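SusD homolog (Bacteroides thetaiotaomicron, PDB 4MRU) probably binds mucin O-glycans, acting as the sugar-capturing lipoprotein of a Sus-like glycan uptake system in this gut bacterium. Local coordinates at residues A[38-43]-A[245-250]; A[77-82]-A[461-466]; A[238-243]-A[319-324]; A[251-256]-A[311-316]. One frame throughout, in Å; residues are numbered along the deposited sequence.

Contact 1. Residues A[38-43]-A[245-250]; sequences AQEHLY and ENRSAL
A side-on salt bridge and a CH-pi contact tie the first turn of helix 40-54 to the run that leads into helix 248-254. Arg247 grips Glu40 with two nitrogens, NE at 2.9 Å from Glu40 OE1 and NH2 at 2.6 Å from Glu40 OE2. The two side chains lie alongside each other, but their flat ends are turned by 63°, so both nitrogens meet the carboxylate from above its plane. Bends at chi2 and chi3 fold Arg247 into place. Leu250 CD1 lies over one guanidinium face, and a weak bond from NH1 to Glu245 OE1 widens the pair into a three-residue ionic network. An alanine in place of Arg247 would take away both bonds to Glu40 and would probably leave two carboxylates poorly balanced and the two helix starts less firmly joined. Deeper in, Ser248 CB sits over the centre of the Tyr43 ring, 3.5 Å from its centroid. Ser248 OG donates to a lone pair of Asn246 OD1 over a very short 2.5 Å, and the same oxygen takes a weak capping bond from Ala249 N. A water accepts from Arg247 N and donates to Ala38 O and Glu245 O. Trp255 packs on Glu40, Phe252 of helix 248-254 on Tyr43, and Tyr322 of strand 322-325 reaches in to bond Ser248 N through its hydroxyl.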
# COMPACT_ATOMS: atom_id res chain seq x y z
N ALA A 38 -6.59 -9.34 8.09
CA ALA A 38 -6.92 -10.73 7.90
C ALA A 38 -8.38 -11.06 8.23
O ALA A 38 -8.80 -12.20 8.04
CB ALA A 38 -5.98 -11.57 8.75
N GLN A 39 -9.13 -10.07 8.74
CA GLN A 39 -10.57 -10.18 8.89
C GLN A 39 -11.24 -9.58 7.68
O GLN A 39 -11.03 -8.39 7.40
CB GLN A 39 -11.06 -9.43 10.14
CG GLN A 39 -10.43 -9.84 11.46
CD GLN A 39 -10.59 -8.76 12.55
OE1 GLN A 39 -11.31 -8.99 13.52
NE2 GLN A 39 -9.94 -7.57 12.38
N GLU A 40 -12.12 -10.34 7.04
CA GLU A 40 -12.73 -9.91 5.79
C GLU A 40 -13.58 -8.66 6.00
O GLU A 40 -13.70 -7.82 5.10
CB GLU A 40 -13.58 -11.03 5.13
CG GLU A 40 -14.79 -11.53 5.89
CD GLU A 40 -14.53 -12.62 6.93
OE1 GLU A 40 -13.38 -12.86 7.37
OE2 GLU A 40 -15.52 -13.23 7.36
N HIS A 41 -14.17 -8.51 7.18
CA HIS A 41 -15.03 -7.36 7.40
C HIS A 41 -14.22 -6.05 7.31
O HIS A 41 -14.70 -5.06 6.78
CB HIS A 41 -15.75 -7.44 8.73
CG HIS A 41 -16.62 -6.24 8.99
ND1 HIS A 41 -16.17 -5.15 9.70
CD2 HIS A 41 -17.88 -5.95 8.59
CE1 HIS A 41 -17.12 -4.22 9.72
NE2 HIS A 41 -18.16 -4.68 9.04
N LEU A 42 -13.01 -6.05 7.83
CA LEU A 42 -12.09 -4.91 7.78
C LEU A 42 -11.44 -4.80 6.38
O LEU A 42 -11.42 -3.73 5.79
CB LEU A 42 -11.06 -5.01 8.89
CG LEU A 42 -9.96 -3.95 8.95
CD1 LEU A 42 -10.46 -2.53 8.76
CD2 LEU A 42 -9.24 -4.10 10.29
N TYR A 43 -10.98 -5.92 5.84
CA TYR A 43 -10.39 -5.97 4.51
C TYR A 43 -11.27 -5.26 3.45
O TYR A 43 -10.77 -4.50 2.61
CB TYR A 43 -10.08 -7.43 4.09
CG TYR A 43 -9.26 -7.51 2.83
CD1 TYR A 43 -9.88 -7.40 1.59
CD2 TYR A 43 -7.86 -7.70 2.86
CE1 TYR A 43 -9.14 -7.47 0.41
CE2 TYR A 43 -7.12 -7.70 1.67
CZ TYR A 43 -7.76 -7.58 0.46
OH TYR A 43 -7.05 -7.60 -0.72
N GLU A 245 -6.20 -19.92 6.52
CA GLU A 245 -7.29 -19.51 5.67
C GLU A 245 -7.23 -18.02 5.40
O GLU A 245 -7.27 -17.21 6.33
CB GLU A 245 -8.67 -19.87 6.27
CG GLU A 245 -9.76 -19.56 5.24
CD GLU A 245 -11.21 -19.74 5.68
OE1 GLU A 245 -11.46 -19.81 6.90
OE2 GLU A 245 -12.08 -19.77 4.76
N ASN A 246 -7.09 -17.66 4.12
CA ASN A 246 -7.09 -16.28 3.70
C ASN A 246 -8.52 -15.88 3.48
O ASN A 246 -9.15 -16.29 2.49
CB ASN A 246 -6.24 -16.13 2.44
CG ASN A 246 -6.11 -14.70 1.99
OD1 ASN A 246 -7.09 -13.93 1.98
ND2 ASN A 246 -4.88 -14.33 1.58
N ARG A 247 -9.06 -15.09 4.42
CA ARG A 247 -10.45 -14.72 4.39
C ARG A 247 -10.69 -13.62 3.35
O ARG A 247 -11.81 -13.45 2.89
CB ARG A 247 -10.90 -14.23 5.78
CG ARG A 247 -10.67 -15.22 6.89
CD ARG A 247 -11.74 -16.26 6.89
NE ARG A 247 -13.03 -15.71 7.27
CZ ARG A 247 -14.16 -16.38 7.22
NH1 ARG A 247 -14.17 -17.64 6.80
NH2 ARG A 247 -15.30 -15.81 7.59
N SER A 248 -9.65 -12.89 2.98
CA SER A 248 -9.80 -11.86 1.95
C SER A 248 -10.22 -12.48 0.62
O SER A 248 -10.78 -11.79 -0.25
CB SER A 248 -8.51 -11.03 1.75
OG SER A 248 -7.48 -11.68 1.02
N ALA A 249 -9.94 -13.76 0.43
CA ALA A 249 -10.38 -14.45 -0.78
C ALA A 249 -11.89 -14.43 -0.91
O ALA A 249 -12.41 -14.47 -2.03
CB ALA A 249 -9.85 -15.88 -0.83
N LEU A 250 -12.62 -14.40 0.22
CA LEU A 250 -14.07 -14.32 0.18
C LEU A 250 -14.53 -13.12 -0.68
O LEU A 250 -15.46 -13.26 -1.48
CB LEU A 250 -14.69 -14.17 1.57
CG LEU A 250 -14.52 -15.40 2.45
CD1 LEU A 250 -14.86 -15.04 3.89
CD2 LEU A 250 -15.37 -16.57 1.94
O HOH W 1 -7.46 -14.04 6.60
O HOH W 2 -5.34 -10.45 -0.19

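Contact 2. Residues A[77-82]-A[461-466]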
# COMPACT_ATOMS: atom_id res chain seq x y z
N ASP A 77 -20.73 5.61 7.52
CA ASP A 77 -20.32 4.56 8.46
C ASP A 77 -19.35 3.54 7.82
O ASP A 77 -18.75 2.75 8.50
CB ASP A 77 -21.55 3.91 9.19
CG ASP A 77 -22.49 3.15 8.28
OD1 ASP A 77 -22.21 3.03 7.08
OD2 ASP A 77 -23.53 2.67 8.80
N TRP A 78 -19.15 3.60 6.51
CA TRP A 78 -18.10 2.82 5.87
C TRP A 78 -16.72 3.42 6.09
O TRP A 78 -15.69 2.80 5.75
CB TRP A 78 -18.38 2.72 4.38
CG TRP A 78 -19.56 1.92 4.02
CD1 TRP A 78 -20.52 1.45 4.82
CD2 TRP A 78 -19.90 1.50 2.69
NE1 TRP A 78 -21.46 0.76 4.10
CE2 TRP A 78 -21.09 0.75 2.78
CE3 TRP A 78 -19.30 1.67 1.44
CZ2 TRP A 78 -21.71 0.17 1.66
CZ3 TRP A 78 -19.92 1.10 0.32
CH2 TRP A 78 -21.11 0.34 0.45
N LEU A 79 -16.66 4.61 6.68
CA LEU A 79 -15.38 5.24 7.05
C LEU A 79 -14.81 4.78 8.40
O LEU A 79 -13.70 5.13 8.76
CB LEU A 79 -15.55 6.77 7.10
CG LEU A 79 -15.76 7.52 5.79
CD1 LEU A 79 -16.12 8.98 6.12
CD2 LEU A 79 -14.54 7.44 4.90
N LYS A 80 -15.59 4.02 9.15
CA LYS A 80 -15.19 3.57 10.46
C LYS A 80 -14.01 2.62 10.46
O LYS A 80 -13.09 2.78 11.28
CB LYS A 80 -16.39 2.85 11.14
CG LYS A 80 -16.15 2.61 12.61
CD LYS A 80 -17.34 1.95 13.29
CE LYS A 80 -17.13 1.79 14.80
NZ LYS A 80 -16.83 0.38 15.13
N ALA A 81 -13.99 1.64 9.58
CA ALA A 81 -13.08 0.49 9.75
C ALA A 81 -11.58 0.81 9.61
O ALA A 81 -10.80 0.38 10.43
CB ALA A 81 -13.45 -0.65 8.81
N PRO A 82 -11.18 1.60 8.59
CA PRO A 82 -9.73 1.85 8.47
C PRO A 82 -9.08 2.72 9.58
O PRO A 82 -7.86 2.85 9.61
CB PRO A 82 -9.61 2.56 7.11
CG PRO A 82 -10.90 2.25 6.40
CD PRO A 82 -11.92 2.24 7.49
N ARG A 461 -6.52 11.84 0.73
CA ARG A 461 -6.60 11.21 2.01
C ARG A 461 -8.04 10.75 2.24
O ARG A 461 -8.93 11.08 1.46
CB ARG A 461 -6.19 12.18 3.12
CG ARG A 461 -7.09 13.42 3.19
CD ARG A 461 -6.66 14.38 4.27
NE ARG A 461 -6.91 13.91 5.63
CZ ARG A 461 -8.07 14.01 6.29
NH1 ARG A 461 -9.15 14.54 5.72
NH2 ARG A 461 -8.15 13.57 7.55
N LEU A 462 -8.26 10.00 3.31
CA LEU A 462 -9.61 9.68 3.79
C LEU A 462 -10.03 10.63 4.91
O LEU A 462 -9.18 11.11 5.66
CB LEU A 462 -9.71 8.26 4.36
CG LEU A 462 -10.01 7.11 3.47
CD1 LEU A 462 -10.32 5.85 4.31
CD2 LEU A 462 -11.18 7.45 2.55
N MSE A 463 -11.33 10.79 5.06
CA MSE A 463 -11.91 11.68 6.05
C MSE A 463 -12.07 10.94 7.35
O MSE A 463 -12.27 9.75 7.35
CB MSE A 463 -13.29 12.18 5.61
CG MSE A 463 -13.18 13.00 4.33
SE MSE A 463 -13.49 11.81 2.78
CE MSE A 463 -15.46 11.66 2.91
N TYR A 464 -11.96 11.65 8.47
CA TYR A 464 -12.10 11.01 9.79
C TYR A 464 -13.52 10.50 9.98
O TYR A 464 -14.42 11.02 9.39
CB TYR A 464 -11.77 11.98 10.90
CG TYR A 464 -10.30 12.42 10.88
CD1 TYR A 464 -9.27 11.50 11.00
CD2 TYR A 464 -9.96 13.75 10.79
CE1 TYR A 464 -7.93 11.91 11.04
CE2 TYR A 464 -8.63 14.18 10.80
CZ TYR A 464 -7.62 13.27 10.95
OH TYR A 464 -6.32 13.74 10.98
N PRO A 465 -13.68 9.41 10.73
CA PRO A 465 -15.01 8.82 10.86
C PRO A 465 -15.92 9.68 11.73
O PRO A 465 -15.44 10.44 12.59
CB PRO A 465 -14.74 7.46 11.53
CG PRO A 465 -13.44 7.57 12.17
CD PRO A 465 -12.65 8.64 11.44
N ASN A 466 -17.22 9.51 11.56
CA ASN A 466 -18.17 10.31 12.29
C ASN A 466 -18.11 10.09 13.82
O ASN A 466 -18.46 10.98 14.59
CB ASN A 466 -19.60 10.06 11.81
CG ASN A 466 -20.55 11.19 12.23
OD1 ASN A 466 -20.40 12.33 11.81
ND2 ASN A 466 -21.51 10.87 13.05
O HOH W 3 -12.19 7.00 8.08
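Leu79 points straight at the segment 461-466 and splits its two methyls between neighbouring side chains. With CG anti to the carbonyl carbon (chi1 -70°), CD2 comes to 4.1 Å from Leu462 CD2, while CD1 lies 4.2 Å from CE of Met463, a selenomethionine in the model. The two leucines cross obliquely and meet at their branch ends. Leu462 divides its methyls in the same way, because its CD1 touches Pro82 CG at 4.2 Å and so bridges the turn at Leu79 and the start of helix 81-100. Pro82, whose nitrogen carries no hydrogen, suits the first turn of a helix, where that hydrogen would have no backbone acceptor to seek. Pro465 closes the other end with its ring rather than with a methyl: CB rests 3.8 Å from Leu79 O and also against Lys80 CA. That same carbonyl is linked across the interface by a water, which donates to Leu79 O at 2.5 Å and to Met463 O at 2.8 Å, satisfying two backbone oxygens in an otherwise greasy place. Tyr464 turns the other way, carrying Arg461 NH2 above one face of its ring, while its hydroxyl bonds Pro127 O. The extended backbone of 461-465 thus threads a crowded spot: Leu462 also packs on Cys50 of helix 40-54 and on Ile124 and Tyr125 of helix 104-125, and Pro465 lies against Phe83 and Thr84 of helix 81-100.

Contact 3. Residues A[238-243]-A[319-324]. With EDO (1,2-ethanediol), chain F.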
# COMPACT_ATOMS: atom_id res chain seq x y z
N ASN A 238 11.24 -12.26 1.72
CA ASN A 238 10.05 -11.42 1.66
C ASN A 238 9.24 -11.62 2.94
O ASN A 238 9.20 -12.74 3.47
CB ASN A 238 9.16 -11.79 0.45
CG ASN A 238 9.82 -11.46 -0.90
OD1 ASN A 238 10.78 -10.71 -0.98
ND2 ASN A 238 9.24 -12.00 -1.96
N ALA A 239 8.58 -10.56 3.39
CA ALA A 239 7.72 -10.58 4.56
C ALA A 239 6.29 -10.91 4.11
O ALA A 239 5.64 -10.10 3.44
CB ALA A 239 7.73 -9.25 5.24
N LEU A 240 5.86 -12.13 4.45
CA LEU A 240 4.54 -12.60 4.12
C LEU A 240 3.89 -13.05 5.41
O LEU A 240 4.53 -13.76 6.21
CB LEU A 240 4.61 -13.80 3.20
CG LEU A 240 4.74 -13.68 1.70
CD1 LEU A 240 5.83 -12.73 1.29
CD2 LEU A 240 4.99 -15.10 1.18
N PHE A 241 2.61 -12.70 5.60
CA PHE A 241 1.83 -13.24 6.72
C PHE A 241 1.12 -14.47 6.19
O PHE A 241 0.20 -14.39 5.38
CB PHE A 241 0.88 -12.19 7.29
CG PHE A 241 -0.01 -12.69 8.39
CD1 PHE A 241 0.51 -13.40 9.48
CD2 PHE A 241 -1.37 -12.39 8.38
CE1 PHE A 241 -0.29 -13.81 10.51
CE2 PHE A 241 -2.18 -12.80 9.42
CZ PHE A 241 -1.65 -13.52 10.47
N HIS A 242 1.58 -15.63 6.64
CA HIS A 242 1.03 -16.89 6.24
C HIS A 242 -0.17 -17.23 7.10
O HIS A 242 -0.17 -17.05 8.34
CB HIS A 242 2.08 -18.00 6.39
CG HIS A 242 3.34 -17.75 5.65
ND1 HIS A 242 4.35 -16.98 6.17
CD2 HIS A 242 3.75 -18.12 4.42
CE1 HIS A 242 5.35 -16.92 5.31
NE2 HIS A 242 5.00 -17.58 4.23
N VAL A 243 -1.19 -17.78 6.47
CA VAL A 243 -2.41 -18.06 7.17
C VAL A 243 -2.99 -19.38 6.68
O VAL A 243 -2.80 -19.73 5.52
CB VAL A 243 -3.46 -16.96 6.95
CG1 VAL A 243 -3.03 -15.66 7.61
CG2 VAL A 243 -3.70 -16.75 5.46
N SER A 319 -5.73 -20.23 0.49
CA SER A 319 -4.48 -20.54 1.19
C SER A 319 -3.37 -19.52 0.97
O SER A 319 -2.29 -19.66 1.55
CB SER A 319 -3.90 -21.88 0.73
OG SER A 319 -4.90 -22.87 0.63
N ASP A 320 -3.61 -18.48 0.16
CA ASP A 320 -2.56 -17.55 -0.17
C ASP A 320 -2.14 -16.71 1.05
O ASP A 320 -2.99 -16.38 1.89
CB ASP A 320 -3.03 -16.58 -1.23
CG ASP A 320 -3.28 -17.24 -2.57
OD1 ASP A 320 -2.95 -18.43 -2.77
OD2 ASP A 320 -3.79 -16.53 -3.46
N PRO A 321 -0.85 -16.32 1.14
CA PRO A 321 -0.39 -15.42 2.21
C PRO A 321 -0.74 -13.98 1.89
O PRO A 321 -1.11 -13.69 0.76
CB PRO A 321 1.11 -15.62 2.19
CG PRO A 321 1.40 -15.93 0.74
CD PRO A 321 0.26 -16.78 0.30
N TYR A 322 -0.65 -13.10 2.89
CA TYR A 322 -0.73 -11.69 2.66
C TYR A 322 0.69 -11.14 2.51
O TYR A 322 1.55 -11.38 3.39
CB TYR A 322 -1.45 -10.99 3.81
CG TYR A 322 -2.86 -11.39 4.03
CD1 TYR A 322 -3.91 -10.75 3.37
CD2 TYR A 322 -3.19 -12.39 4.94
CE1 TYR A 322 -5.24 -11.11 3.60
CE2 TYR A 322 -4.51 -12.78 5.14
CZ TYR A 322 -5.54 -12.11 4.48
OH TYR A 322 -6.86 -12.48 4.69
N VAL A 323 0.95 -10.39 1.44
CA VAL A 323 2.32 -9.98 1.10
C VAL A 323 2.57 -8.60 1.65
O VAL A 323 1.95 -7.63 1.19
CB VAL A 323 2.59 -10.04 -0.43
CG1 VAL A 323 4.00 -9.59 -0.79
CG2 VAL A 323 2.35 -11.46 -0.99
N TRP A 324 3.46 -8.49 2.64
CA TRP A 324 3.77 -7.18 3.22
C TRP A 324 4.86 -6.39 2.48
O TRP A 324 4.66 -5.26 2.14
CB TRP A 324 4.26 -7.34 4.63
CG TRP A 324 3.25 -7.86 5.62
CD1 TRP A 324 2.00 -8.29 5.38
CD2 TRP A 324 3.46 -7.99 7.01
NE1 TRP A 324 1.40 -8.69 6.56
CE2 TRP A 324 2.29 -8.49 7.58
CE3 TRP A 324 4.54 -7.71 7.84
CZ2 TRP A 324 2.16 -8.73 8.96
CZ3 TRP A 324 4.41 -7.89 9.20
CH2 TRP A 324 3.23 -8.41 9.75
C1 EDO F . 3.11 -3.16 5.24
O1 EDO F . 2.47 -1.90 5.00
C2 EDO F . 2.46 -4.07 4.25
O2 EDO F . 2.85 -3.52 3.00
O HOH W 4 -0.60 -18.53 3.50
O HOH W 5 -1.90 -21.80 3.84
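Among the atoms that join the two strands, Tyr322 O is the best held, gripped twice from the strand opposite: Phe241 N donates to it in the carbonyl plane at 2.8 Å with an N-H...O angle of 159°, and Leu240 CA adds a CA-H...O contact. Tyr322 N returns a bond to Phe241 O, approaching from above that carbonyl plane, and so completes a hydrogen-bonded pair. Two residues along, Trp324 N donates to Ala239 O at 2.8 Å. Beyond the strands the pairing gives way to water, one molecule joining Val243 N to Ser319 O and another donating to Val243 O and Ser319 O. On one face of the ladder Leu240 lies beside its neighbours, CD2 at 3.7 Å from Pro321 CG and CD1 at 4.2 Å from Val323 CG1. A glycine in place of Leu240 would remove both methyl contacts and would probably loosen that face of the ladder. On the other face Phe241 and Tyr322 run side by side, CD2 to CD2 at 3.9 Å; Val243 CG1 lies over one face of the Phe241 ring, toward its rim, and Phe241 CB rests 3.6 Å from Trp324 NE1. An ethanediol, probably from the crystallisation liquor, donates to Trp324 O. This is a short, twisted two-stranded antiparallel ladder, 239-241 against 322-325, set within the mostly helical, TPR-like SusD fold.

Contact 4. Residues A[251-256]-A[311-316]; sequences CFNDWK and YSNRLM
Residues 251-254 take a wide pi-type turn near the end of helix 248-254, Lys256 leaves with positive phi (57°), and the irregular segment 311-316 passes alongside. Phe252 is the centre of the side-chain packing. Arg314 crosses it obliquely, with CD over the middle of the ring, 3.6 Å from the centroid, while the bend at chi3 takes the guanidinium on to an off-centre cation-pi position at a steep angle to the ring, NH1 being 3.6 Å from Phe252 CE2. Met316, a selenomethionine, brings SE obliquely to the same ring, 3.7 Å from Phe252 CD2, and also over one face of the Arg314 guanidinium, so the three groups interlock. Two asparagines do the polar work. Asn253 ND2 gives a straight bond to Met316 O, 3.0 Å and 162°, arriving from above the carbonyl plane. Asn313 ND2 makes a weak one to Phe252 O, which Arg259 NH1 also holds. A water lies 2.7 Å from Asn253 OD1 and accepts from Met316 N. A Met-aromatic contact, with CH-pi and cation-pi contacts on the same ring, thus joins the loop between helix 304-309 and strand 322-325 to the end of helix 248-254 in the SusD fold.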
# COMPACT_ATOMS: atom_id res chain seq x y z
N CYS A 251 -13.90 -11.97 -0.48
CA CYS A 251 -14.32 -10.71 -1.10
C CYS A 251 -14.33 -10.81 -2.61
O CYS A 251 -15.18 -10.20 -3.26
CB CYS A 251 -13.41 -9.54 -0.69
SG CYS A 251 -13.32 -9.26 1.12
N PHE A 252 -13.38 -11.57 -3.16
CA PHE A 252 -13.16 -11.60 -4.59
C PHE A 252 -13.76 -12.85 -5.22
O PHE A 252 -14.37 -12.78 -6.26
CB PHE A 252 -11.66 -11.57 -4.87
CG PHE A 252 -11.00 -10.29 -4.44
CD1 PHE A 252 -10.97 -9.19 -5.28
CD2 PHE A 252 -10.40 -10.20 -3.19
CE1 PHE A 252 -10.39 -8.00 -4.89
CE2 PHE A 252 -9.78 -9.03 -2.80
CZ PHE A 252 -9.78 -7.92 -3.64
N ASN A 253 -13.57 -13.98 -4.57
CA ASN A 253 -13.96 -15.28 -5.13
C ASN A 253 -15.38 -15.69 -4.81
O ASN A 253 -16.00 -16.38 -5.59
CB ASN A 253 -13.00 -16.37 -4.65
CG ASN A 253 -11.64 -16.30 -5.33
OD1 ASN A 253 -11.41 -15.52 -6.27
ND2 ASN A 253 -10.70 -17.12 -4.84
N ASP A 254 -15.88 -15.35 -3.64
CA ASP A 254 -17.14 -15.93 -3.13
C ASP A 254 -18.21 -14.89 -3.08
O ASP A 254 -19.24 -15.08 -3.66
CB ASP A 254 -16.94 -16.59 -1.76
CG ASP A 254 -15.85 -17.70 -1.84
OD1 ASP A 254 -15.98 -18.59 -2.70
OD2 ASP A 254 -14.82 -17.58 -1.18
N TRP A 255 -17.93 -13.77 -2.42
CA TRP A 255 -18.86 -12.62 -2.48
C TRP A 255 -18.89 -11.99 -3.86
O TRP A 255 -19.93 -11.49 -4.28
CB TRP A 255 -18.44 -11.54 -1.52
CG TRP A 255 -18.29 -11.94 -0.08
CD1 TRP A 255 -18.58 -13.14 0.50
CD2 TRP A 255 -17.79 -11.10 0.95
NE1 TRP A 255 -18.27 -13.11 1.84
CE2 TRP A 255 -17.81 -11.85 2.14
CE3 TRP A 255 -17.33 -9.78 0.99
CZ2 TRP A 255 -17.39 -11.32 3.35
CZ3 TRP A 255 -16.92 -9.26 2.19
CH2 TRP A 255 -16.92 -10.03 3.35
N LYS A 256 -17.75 -12.00 -4.53
CA LYS A 256 -17.61 -11.43 -5.87
C LYS A 256 -18.00 -9.94 -5.92
O LYS A 256 -18.65 -9.50 -6.87
CB LYS A 256 -18.42 -12.26 -6.90
CG LYS A 256 -18.12 -13.77 -6.80
CD LYS A 256 -18.87 -14.56 -7.86
CE LYS A 256 -18.91 -16.02 -7.48
NZ LYS A 256 -19.34 -16.87 -8.62
N TYR A 311 -15.51 -8.84 -16.42
CA TYR A 311 -14.20 -8.32 -16.05
C TYR A 311 -13.39 -9.38 -15.29
O TYR A 311 -13.94 -10.19 -14.58
CB TYR A 311 -14.34 -7.05 -15.20
CG TYR A 311 -15.15 -6.03 -15.93
CD1 TYR A 311 -14.59 -5.31 -16.98
CD2 TYR A 311 -16.46 -5.78 -15.58
CE1 TYR A 311 -15.35 -4.38 -17.68
CE2 TYR A 311 -17.22 -4.86 -16.27
CZ TYR A 311 -16.66 -4.17 -17.34
OH TYR A 311 -17.42 -3.26 -18.04
N SER A 312 -12.09 -9.33 -15.47
CA SER A 312 -11.16 -10.21 -14.78
C SER A 312 -11.29 -10.05 -13.27
O SER A 312 -11.53 -8.96 -12.78
CB SER A 312 -9.72 -9.89 -15.21
OG SER A 312 -9.50 -10.23 -16.55
N ASN A 313 -11.05 -11.15 -12.56
CA ASN A 313 -10.82 -11.18 -11.12
C ASN A 313 -9.33 -11.21 -10.84
O ASN A 313 -8.54 -11.53 -11.72
CB ASN A 313 -11.46 -12.43 -10.53
CG ASN A 313 -11.60 -12.39 -9.02
OD1 ASN A 313 -11.25 -11.42 -8.35
ND2 ASN A 313 -12.10 -13.47 -8.48
N ARG A 314 -8.92 -10.89 -9.63
CA ARG A 314 -7.61 -11.31 -9.24
C ARG A 314 -7.59 -12.84 -9.13
O ARG A 314 -8.60 -13.45 -8.92
CB ARG A 314 -7.14 -10.63 -7.94
CG ARG A 314 -7.90 -10.93 -6.69
CD ARG A 314 -7.29 -10.11 -5.53
NE ARG A 314 -6.07 -10.74 -5.01
CZ ARG A 314 -5.64 -10.64 -3.75
NH1 ARG A 314 -6.28 -9.88 -2.86
NH2 ARG A 314 -4.57 -11.28 -3.38
N LEU A 315 -6.39 -13.41 -9.28
CA LEU A 315 -6.15 -14.85 -9.17
C LEU A 315 -5.63 -15.12 -7.77
O LEU A 315 -4.53 -14.71 -7.43
CB LEU A 315 -5.14 -15.30 -10.21
CG LEU A 315 -4.79 -16.80 -10.19
CD1 LEU A 315 -6.03 -17.63 -10.51
CD2 LEU A 315 -3.65 -17.10 -11.14
N MSE A 316 -6.46 -15.71 -6.92
CA MSE A 316 -6.05 -16.04 -5.58
C MSE A 316 -6.81 -17.23 -5.07
O MSE A 316 -7.85 -17.63 -5.64
CB MSE A 316 -6.35 -14.84 -4.69
CG MSE A 316 -7.84 -14.66 -4.43
SE MSE A 316 -8.03 -13.03 -3.31
CE MSE A 316 -6.85 -13.57 -1.85
O HOH W 6 -9.34 -15.82 -7.97

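Contacts 1 and 4 share helix 248-254: contact 1 holds its beginning by an ionic network near the surface, contact 4 its far end by buried aromatic packing and hydrogen bonds from asparagine side chains. They meet where Tyr43 packs on Phe252. Contact 3, partly buried like contact 1, depends on backbone pairing instead, and is tied to contact 1 through Asn246, which probably bonds Asp320 O. Contact 2 is buried, as contact 4 is, but almost wholly apolar, its polar link a single water; it stays clear of contacts 3 and 4, with nearest atoms about 14 Å and 11 Å away. The start of helix 40-54, which belongs to contact 1, is where contact 2 meets the other three, Leu42 packing on Ala81.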